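Local coordinates for protein Ent-copalyl diphosphate synthase (PDB 5BP8) that is a bacterial terpene cyclase of the class II type, related to squalene-hopene cyclases and built largely of alpha helices packed into alpha-alpha barrel domains, at residues Arg378-Ser381 / Asp382-Asp386; Ala311-Leu314 / Phe315-Gln319; Tyr501-Val504 / Thr505-Ala509. All blocks are in the same frame, centred on the assembly; numbering follows the deposited sequence. Where two conformers were deposited one is given.

Interaction 1: Arg378-Ser381 / Asp382-Asp386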
loop_
_atom_site.group_PDB
_atom_site.type_symbol
_atom_site.label_atom_id
_atom_site.label_comp_id
_atom_site.label_asym_id
_atom_site.label_seq_id
_atom_site.Cartn_x
_atom_site.Cartn_y
_atom_site.Cartn_z
ATOM N N ARG A 378 -27.128 -7.671 -2.761
ATOM C CA ARG A 378 -27.247 -8.641 -3.843
ATOM C C ARG A 378 -26.723 -8.106 -5.184
ATOM O O ARG A 378 -26.226 -8.870 -6.007
ATOM C CB ARG A 378 -28.680 -9.183 -3.892
ATOM C CG ARG A 378 -28.920 -10.265 -2.825
ATOM C CD ARG A 378 -30.276 -10.117 -2.109
ATOM N NE ARG A 378 -31.184 -9.358 -2.965
ATOM C CZ ARG A 378 -32.215 -8.620 -2.576
ATOM N NH1 ARG A 378 -32.593 -8.536 -1.294
ATOM N NH2 ARG A 378 -32.850 -7.940 -3.522
HETATM N N MSE A 379 -26.759 -6.804 -5.392
HETATM C CA MSE A 379 -26.126 -6.230 -6.571
HETATM C C MSE A 379 -24.595 -6.197 -6.584
HETATM O O MSE A 379 -23.968 -6.179 -7.672
HETATM C CB MSE A 379 -26.487 -4.788 -6.560
HETATM C CG MSE A 379 -26.066 -4.018 -7.805
HETATM SE SE MSE A 379 -26.087 -2.346 -6.880
HETATM C CE MSE A 379 -25.974 -0.770 -7.996
ATOM N N ILE A 380 -24.004 -6.091 -5.394
ATOM C CA ILE A 380 -22.534 -6.219 -5.246
ATOM C C ILE A 380 -22.171 -7.680 -5.517
ATOM O O ILE A 380 -21.193 -7.990 -6.207
ATOM C CB ILE A 380 -22.056 -5.865 -3.827
ATOM C CG1 ILE A 380 -22.252 -4.379 -3.535
ATOM C CG2 ILE A 380 -20.576 -6.236 -3.664
ATOM C CD1 ILE A 380 -21.970 -4.060 -2.092
ATOM N N SER A 381 -22.978 -8.589 -4.971
ATOM C CA SER A 381 -22.901 -10.004 -5.344
ATOM C C SER A 381 -22.898 -10.217 -6.853
ATOM O O SER A 381 -21.966 -10.851 -7.365
ATOM C CB SER A 381 -24.037 -10.802 -4.711
ATOM O OG SER A 381 -23.846 -10.859 -3.317
ATOM N N ASP A 382 -23.909 -9.697 -7.557
ATOM C CA ASP A 382 -23.927 -9.708 -9.034
ATOM C C ASP A 382 -22.534 -9.373 -9.545
ATOM O O ASP A 382 -21.894 -10.173 -10.215
ATOM C CB ASP A 382 -24.866 -8.640 -9.638
ATOM C CG ASP A 382 -24.804 -8.602 -11.188
ATOM O OD1 ASP A 382 -24.932 -9.680 -11.835
ATOM O OD2 ASP A 382 -24.609 -7.502 -11.763
ATOM N N TRP A 383 -22.107 -8.166 -9.194
ATOM C CA TRP A 383 -20.941 -7.539 -9.771
ATOM C C TRP A 383 -19.650 -8.320 -9.491
ATOM O O TRP A 383 -18.836 -8.488 -10.402
ATOM C CB TRP A 383 -20.830 -6.111 -9.234
ATOM C CG TRP A 383 -19.816 -5.300 -9.899
ATOM C CD1 TRP A 383 -19.929 -4.618 -11.061
ATOM C CD2 TRP A 383 -18.483 -5.083 -9.428
ATOM N NE1 TRP A 383 -18.755 -3.971 -11.345
ATOM C CE2 TRP A 383 -17.845 -4.254 -10.360
ATOM C CE3 TRP A 383 -17.779 -5.519 -8.307
ATOM C CZ2 TRP A 383 -16.520 -3.830 -10.203
ATOM C CZ3 TRP A 383 -16.455 -5.096 -8.149
ATOM C CH2 TRP A 383 -15.850 -4.275 -9.097
ATOM N N LEU A 384 -19.454 -8.776 -8.255
ATOM C CA LEU A 384 -18.251 -9.559 -7.922
ATOM C C LEU A 384 -18.203 -10.841 -8.710
ATOM O O LEU A 384 -17.177 -11.216 -9.259
ATOM C CB LEU A 384 -18.175 -9.882 -6.439
ATOM C CG LEU A 384 -17.863 -8.702 -5.516
ATOM C CD1 LEU A 384 -18.048 -9.137 -4.082
ATOM C CD2 LEU A 384 -16.433 -8.248 -5.764
ATOM N N LEU A 385 -19.341 -11.524 -8.777
ATOM C CA LEU A 385 -19.448 -12.701 -9.620
ATOM C C LEU A 385 -19.135 -12.436 -11.093
ATOM O O LEU A 385 -18.401 -13.209 -11.708
ATOM C CB LEU A 385 -20.853 -13.317 -9.461
ATOM C CG LEU A 385 -21.091 -13.794 -8.026
ATOM C CD1 LEU A 385 -22.579 -14.129 -7.739
ATOM C CD2 LEU A 385 -20.202 -14.992 -7.760
ATOM N N ASP A 386 -19.637 -11.337 -11.639
ATOM C CA ASP A 386 -19.422 -11.023 -13.037
ATOM C C ASP A 386 -17.960 -10.616 -13.334
ATOM O O ASP A 386 -17.509 -10.723 -14.466
ATOM C CB ASP A 386 -20.374 -9.902 -13.466
ATOM C CG ASP A 386 -21.851 -10.273 -13.291
ATOM O OD1 ASP A 386 -22.689 -9.357 -13.421
ATOM O OD2 ASP A 386 -22.179 -11.451 -13.003
#

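Interaction 2: Ala311-Leu314 / Phe315-Gln319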
loop_
_atom_site.group_PDB
_atom_site.type_symbol
_atom_site.label_atom_id
_atom_site.label_comp_id
_atom_site.label_asym_id
_atom_site.label_seq_id
_atom_site.Cartn_x
_atom_site.Cartn_y
_atom_site.Cartn_z
ATOM N N ALA A 311 -15.718 0.602 4.963
ATOM C CA ALA A 311 -16.372 -0.714 5.062
ATOM C C ALA A 311 -15.618 -1.620 6.032
ATOM O O ALA A 311 -16.215 -2.244 6.894
ATOM C CB ALA A 311 -16.488 -1.362 3.701
ATOM N N ALA A 312 -14.282 -1.651 5.939
ATOM C CA ALA A 312 -13.493 -2.481 6.841
ATOM C C ALA A 312 -13.675 -2.059 8.297
ATOM O O ALA A 312 -13.702 -2.896 9.197
ATOM C CB ALA A 312 -12.011 -2.420 6.490
ATOM N N VAL A 313 -13.715 -0.756 8.527
ATOM C CA VAL A 313 -13.830 -0.217 9.857
ATOM C C VAL A 313 -15.222 -0.499 10.440
ATOM O O VAL A 313 -15.322 -0.918 11.594
ATOM C CB VAL A 313 -13.472 1.280 9.894
ATOM C CG1 VAL A 313 -13.954 1.928 11.183
ATOM C CG2 VAL A 313 -11.978 1.456 9.762
ATOM N N LEU A 314 -16.264 -0.321 9.636
ATOM C CA LEU A 314 -17.635 -0.641 10.068
ATOM C C LEU A 314 -17.766 -2.115 10.421
ATOM O O LEU A 314 -18.339 -2.456 11.449
ATOM C CB LEU A 314 -18.641 -0.274 8.994
ATOM C CG LEU A 314 -18.912 1.223 8.826
ATOM C CD1 LEU A 314 -19.560 1.526 7.485
ATOM C CD2 LEU A 314 -19.802 1.702 9.980
ATOM N N PHE A 315 -17.206 -2.975 9.580
ATOM C CA PHE A 315 -17.207 -4.417 9.790
ATOM C C PHE A 315 -16.430 -4.769 11.048
ATOM O O PHE A 315 -16.891 -5.558 11.883
ATOM C CB PHE A 315 -16.625 -5.106 8.521
ATOM C CG PHE A 315 -16.699 -6.621 8.497
ATOM C CD1 PHE A 315 -17.834 -7.322 8.898
ATOM C CD2 PHE A 315 -15.630 -7.360 7.952
ATOM C CE1 PHE A 315 -17.852 -8.710 8.836
ATOM C CE2 PHE A 315 -15.657 -8.733 7.869
ATOM C CZ PHE A 315 -16.778 -9.418 8.305
ATOM N N ALA A 316 -15.260 -4.169 11.229
ATOM C CA ALA A 316 -14.456 -4.439 12.407
ATOM C C ALA A 316 -15.171 -4.046 13.703
ATOM O O ALA A 316 -15.177 -4.819 14.679
ATOM C CB ALA A 316 -13.132 -3.693 12.318
ATOM N N LEU A 317 -15.751 -2.848 13.703
ATOM C CA LEU A 317 -16.477 -2.359 14.867
ATOM C C LEU A 317 -17.654 -3.273 15.181
ATOM O O LEU A 317 -17.813 -3.704 16.344
ATOM C CB LEU A 317 -16.925 -0.914 14.683
ATOM C CG LEU A 317 -15.823 0.142 14.805
ATOM C CD1 LEU A 317 -16.316 1.469 14.256
ATOM C CD2 LEU A 317 -15.315 0.290 16.234
ATOM N N ALA A 318 -18.438 -3.601 14.162
ATOM C CA ALA A 318 -19.641 -4.415 14.351
ATOM C C ALA A 318 -19.339 -5.830 14.812
ATOM O O ALA A 318 -20.079 -6.405 15.623
ATOM C CB ALA A 318 -20.489 -4.409 13.094
ATOM N N GLN A 319 -18.247 -6.406 14.327
ATOM C CA GLN A 319 -17.835 -7.722 14.798
ATOM C C GLN A 319 -17.364 -7.730 16.245
ATOM O O GLN A 319 -17.258 -8.802 16.853
ATOM C CB GLN A 319 -16.744 -8.329 13.910
ATOM C CG GLN A 319 -17.227 -8.669 12.532
ATOM C CD GLN A 319 -16.238 -9.503 11.758
ATOM O OE1 GLN A 319 -16.413 -10.708 11.631
ATOM N NE2 GLN A 319 -15.182 -8.862 11.231
#

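Interaction 3: Tyr501-Val504 / Thr505-Ala509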
loop_
_atom_site.group_PDB
_atom_site.type_symbol
_atom_site.label_atom_id
_atom_site.label_comp_id
_atom_site.label_asym_id
_atom_site.label_seq_id
_atom_site.Cartn_x
_atom_site.Cartn_y
_atom_site.Cartn_z
ATOM N N TYR A 501 4.278 -1.241 -0.971
ATOM C CA TYR A 501 4.610 -1.212 0.434
ATOM C C TYR A 501 4.101 -2.398 1.202
ATOM O O TYR A 501 3.158 -3.076 0.762
ATOM C CB TYR A 501 4.086 0.080 1.079
ATOM C CG TYR A 501 2.588 0.194 1.268
ATOM C CD1 TYR A 501 1.769 0.778 0.286
ATOM C CD2 TYR A 501 1.984 -0.227 2.456
ATOM C CE1 TYR A 501 0.411 0.874 0.466
ATOM C CE2 TYR A 501 0.623 -0.107 2.644
ATOM C CZ TYR A 501 -0.156 0.464 1.664
ATOM O OH TYR A 501 -1.527 0.572 1.869
ATOM N N ALA A 502 4.755 -2.648 2.333
ATOM C CA ALA A 502 4.433 -3.763 3.224
ATOM C C ALA A 502 3.885 -3.267 4.558
ATOM O O ALA A 502 4.642 -2.712 5.400
ATOM C CB ALA A 502 5.659 -4.639 3.482
ATOM N N PRO A 503 2.583 -3.469 4.769
ATOM C CA PRO A 503 2.000 -3.204 6.091
ATOM C C PRO A 503 2.233 -4.429 6.983
ATOM O O PRO A 503 1.449 -5.417 6.978
ATOM C CB PRO A 503 0.554 -2.961 5.774
ATOM C CG PRO A 503 0.268 -3.920 4.634
ATOM C CD PRO A 503 1.574 -3.992 3.839
ATOM N N VAL A 504 3.331 -4.371 7.723
ATOM C CA VAL A 504 3.910 -5.554 8.351
ATOM C C VAL A 504 2.966 -6.163 9.409
ATOM O O VAL A 504 2.826 -7.368 9.499
ATOM C CB VAL A 504 5.294 -5.217 8.970
ATOM C CG1 VAL A 504 5.814 -6.361 9.835
ATOM C CG2 VAL A 504 6.300 -4.833 7.872
ATOM N N THR A 505 2.305 -5.320 10.180
ATOM C CA THR A 505 1.456 -5.822 11.265
ATOM C C THR A 505 0.204 -6.444 10.654
ATOM O O THR A 505 -0.284 -7.482 11.113
ATOM C CB THR A 505 1.107 -4.705 12.230
ATOM O OG1 THR A 505 2.331 -4.143 12.755
ATOM C CG2 THR A 505 0.229 -5.218 13.369
ATOM N N VAL A 506 -0.283 -5.821 9.590
ATOM C CA VAL A 506 -1.370 -6.403 8.790
ATOM C C VAL A 506 -1.029 -7.816 8.313
ATOM O O VAL A 506 -1.842 -8.752 8.402
ATOM C CB VAL A 506 -1.762 -5.449 7.632
ATOM C CG1 VAL A 506 -2.671 -6.138 6.624
ATOM C CG2 VAL A 506 -2.475 -4.223 8.175
ATOM N N ILE A 507 0.179 -7.988 7.805
ATOM C CA ILE A 507 0.595 -9.294 7.331
ATOM C C ILE A 507 0.714 -10.299 8.497
ATOM O O ILE A 507 0.267 -11.434 8.372
ATOM C CB ILE A 507 1.913 -9.186 6.537
ATOM C CG1 ILE A 507 1.702 -8.341 5.275
ATOM C CG2 ILE A 507 2.426 -10.568 6.140
ATOM C CD1 ILE A 507 3.015 -7.908 4.615
ATOM N N ARG A 508 1.282 -9.864 9.612
ATOM C CA ARG A 508 1.415 -10.709 10.794
ATOM C C ARG A 508 0.037 -11.190 11.251
ATOM O O ARG A 508 -0.113 -12.346 11.669
ATOM C CB ARG A 508 2.157 -9.996 11.929
ATOM C CG ARG A 508 3.628 -9.727 11.599
ATOM C CD ARG A 508 4.435 -9.129 12.737
ATOM N NE ARG A 508 4.895 -10.178 13.637
ATOM C CZ ARG A 508 5.970 -10.118 14.428
ATOM N NH1 ARG A 508 6.778 -9.048 14.463
ATOM N NH2 ARG A 508 6.245 -11.165 15.197
ATOM N N ALA A 509 -0.969 -10.316 11.155
ATOM C CA ALA A 509 -2.323 -10.690 11.581
ATOM C C ALA A 509 -2.928 -11.715 10.637
ATOM O O ALA A 509 -3.607 -12.648 11.063
ATOM C CB ALA A 509 -3.212 -9.466 11.719
#

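Interaction 1: Arg378-Ser381 / Asp382-Asp386
Leu384 lies against Ile380 one turn earlier on the same helix, the two side chains running side by side and pointing the same way. Leu384 CB sits 3.6 Å from Ile380 O. With CG turned beside the backbone N and anti to the carbonyl carbon (chi1 -71°), this torsion keeps Leu384 CG beside the same oxygen, 3.5 Å from Ile380 O. Farther out, Leu384 CD1 is the branch that meets the isoleucine, 3.9 Å from Ile380 CG2, which is itself turned anti to the isoleucine N. The carbonyl that CB and CG brush also takes the backbone bond of this turn, Leu384 N to Ile380 O, at 2.8 Å.

Helix 370-386 lies in the region related to the squalene-hopene cyclase C-terminal domain, consistent with the alpha-alpha barrel of that family, and its apolar flank is gripped by two other helices: Ile380 packs on Ile355 and Leu356 of helix 349-365, Leu384 on Cys409 and Leu413 of helix 402-416.

Leu385 meets only the backbone of Ser381: Leu385 CG lies 3.1 Å from Ser381 O, which accepts the backbone bond from Leu385 N at the same length. The serine hydroxyl turns back along the helix and is hydrogen-bonded to Ile377 O. Trp383 N reaches Met379 O, a selenomethionine carbonyl, at 3.1 Å. The Trp383 indole meets the ring of Tyr337, the two planes about 20° apart.

Interaction 2: Ala311-Leu314 / Phe315-Gln319
Ala316 N and Ala312 O form one of four consecutive i to i+4 backbone bonds, 2.9 Å long, and Asn269 ND2 of helix 260-274 gives the same carbonyl oxygen a second hydrogen bond, a side-chain bond that joins the two helices. On the next residue along, Leu317 N reaches Val313 O at 2.9 Å with a nearly straight N-H (167°). Phe315 N to Ala311 O, at 3.0 Å, and Ala318 N to Leu314 O complete the run.

Beyond the backbone, the side-chain amide of Gln319 comes over one face of the Phe315 ring, one turn earlier: Gln319 NE2 stands 3.3 Å above the ring plane, over its centre. The same nitrogen makes a weak hydrogen bond to Asn269 OD1. His361 meets the Phe315 ring edge-to-face.

The packing of helix 307-319 is consistent with an alpha-alpha barrel of helices, as in squalene-hopene cyclases, and its alanines touch neighbouring helices: Ala312 on Trp266, Ala311 on Ile355 and Ala318 on His361. Its bulkier flank is apolar. Leu317 lies alongside Val313, and Leu317 CD1 is 3.9 Å from Val313 CG1, while Leu317 CG comes 3.4 Å from Val313 O. Leu288 of helix 282-291 touches both residues. Leu314 instead faces loop residues, among them Leu292, Pro326 and Leu329.

Interaction 3: Tyr501-Val504 / Thr505-Ala509
Pro503, which packs on Val506 and Ile507 of the following turn, is the N-cap of helix 504-518, the last helix of the chain, and Val504 is the first residue of that helix. The cap lies two residues beyond the end of the short strand 500-501. Val504, the most deeply covered residue here, has a carbonyl that receives Arg508 N at 2.9 Å, an ordinary first-turn bond, and Arg508 CG passes close to the same oxygen. The Val504 side chain packs on Leu26 of a loop near the N-terminal end of the chain.

Pro503 does two jobs. Its carbonyl oxygen takes the N-H of Ile507 at 3.0 Å, with the donor in the carbonyl plane, supplying the opening acceptor of the helix as an N-cap residue does. Its ring, meanwhile, crosses Val506 obliquely: Pro503 CB and Val506 CB are 3.9 Å apart, and ring atom CG is just as near to Val506 CB. Pro503 also touches Phe262 of helix 260-274.

Ile507 is the third well-covered residue. Its CG1, placed beside the backbone N (chi1 -64°), lies near Pro503 O, and Ile507 CD1 continues to 4.2 Å from Pro503 CD and 4.4 Å from Ala502 CB. The isoleucine also meets Tyr491 and, on helix 449-461, Thr449 and Glu450. Thr505, on another flank, packs against Leu15 and Thr19 of helix 7-20. The N-H of Ile507 is not alone at the Pro503 carbonyl oxygen: Ile507 CG1 presses in at 3.4 Å, and Val506 CB stands 3.3 Å away.

Overall arrangement
All three contacts are local, each within a single helix or at its start. Interactions 2 and 3 are buried, whereas interaction 1 is only partly so, with an acidic exposed side at Asp382 and Asp386. Their centres lie about 21 Å (1 and 2), 19 Å (2 and 3) and 29 Å (1 and 3) apart, and none touches another. Helix 349-365 links the first two, touched by 378-386 and by 311-319; helix 260-274 links the second and third. Chemistry follows place: leucine against isoleucine in interaction 1, small residues plus an amide and rings in interaction 2, a proline cap in interaction 3, nearest the chain centre.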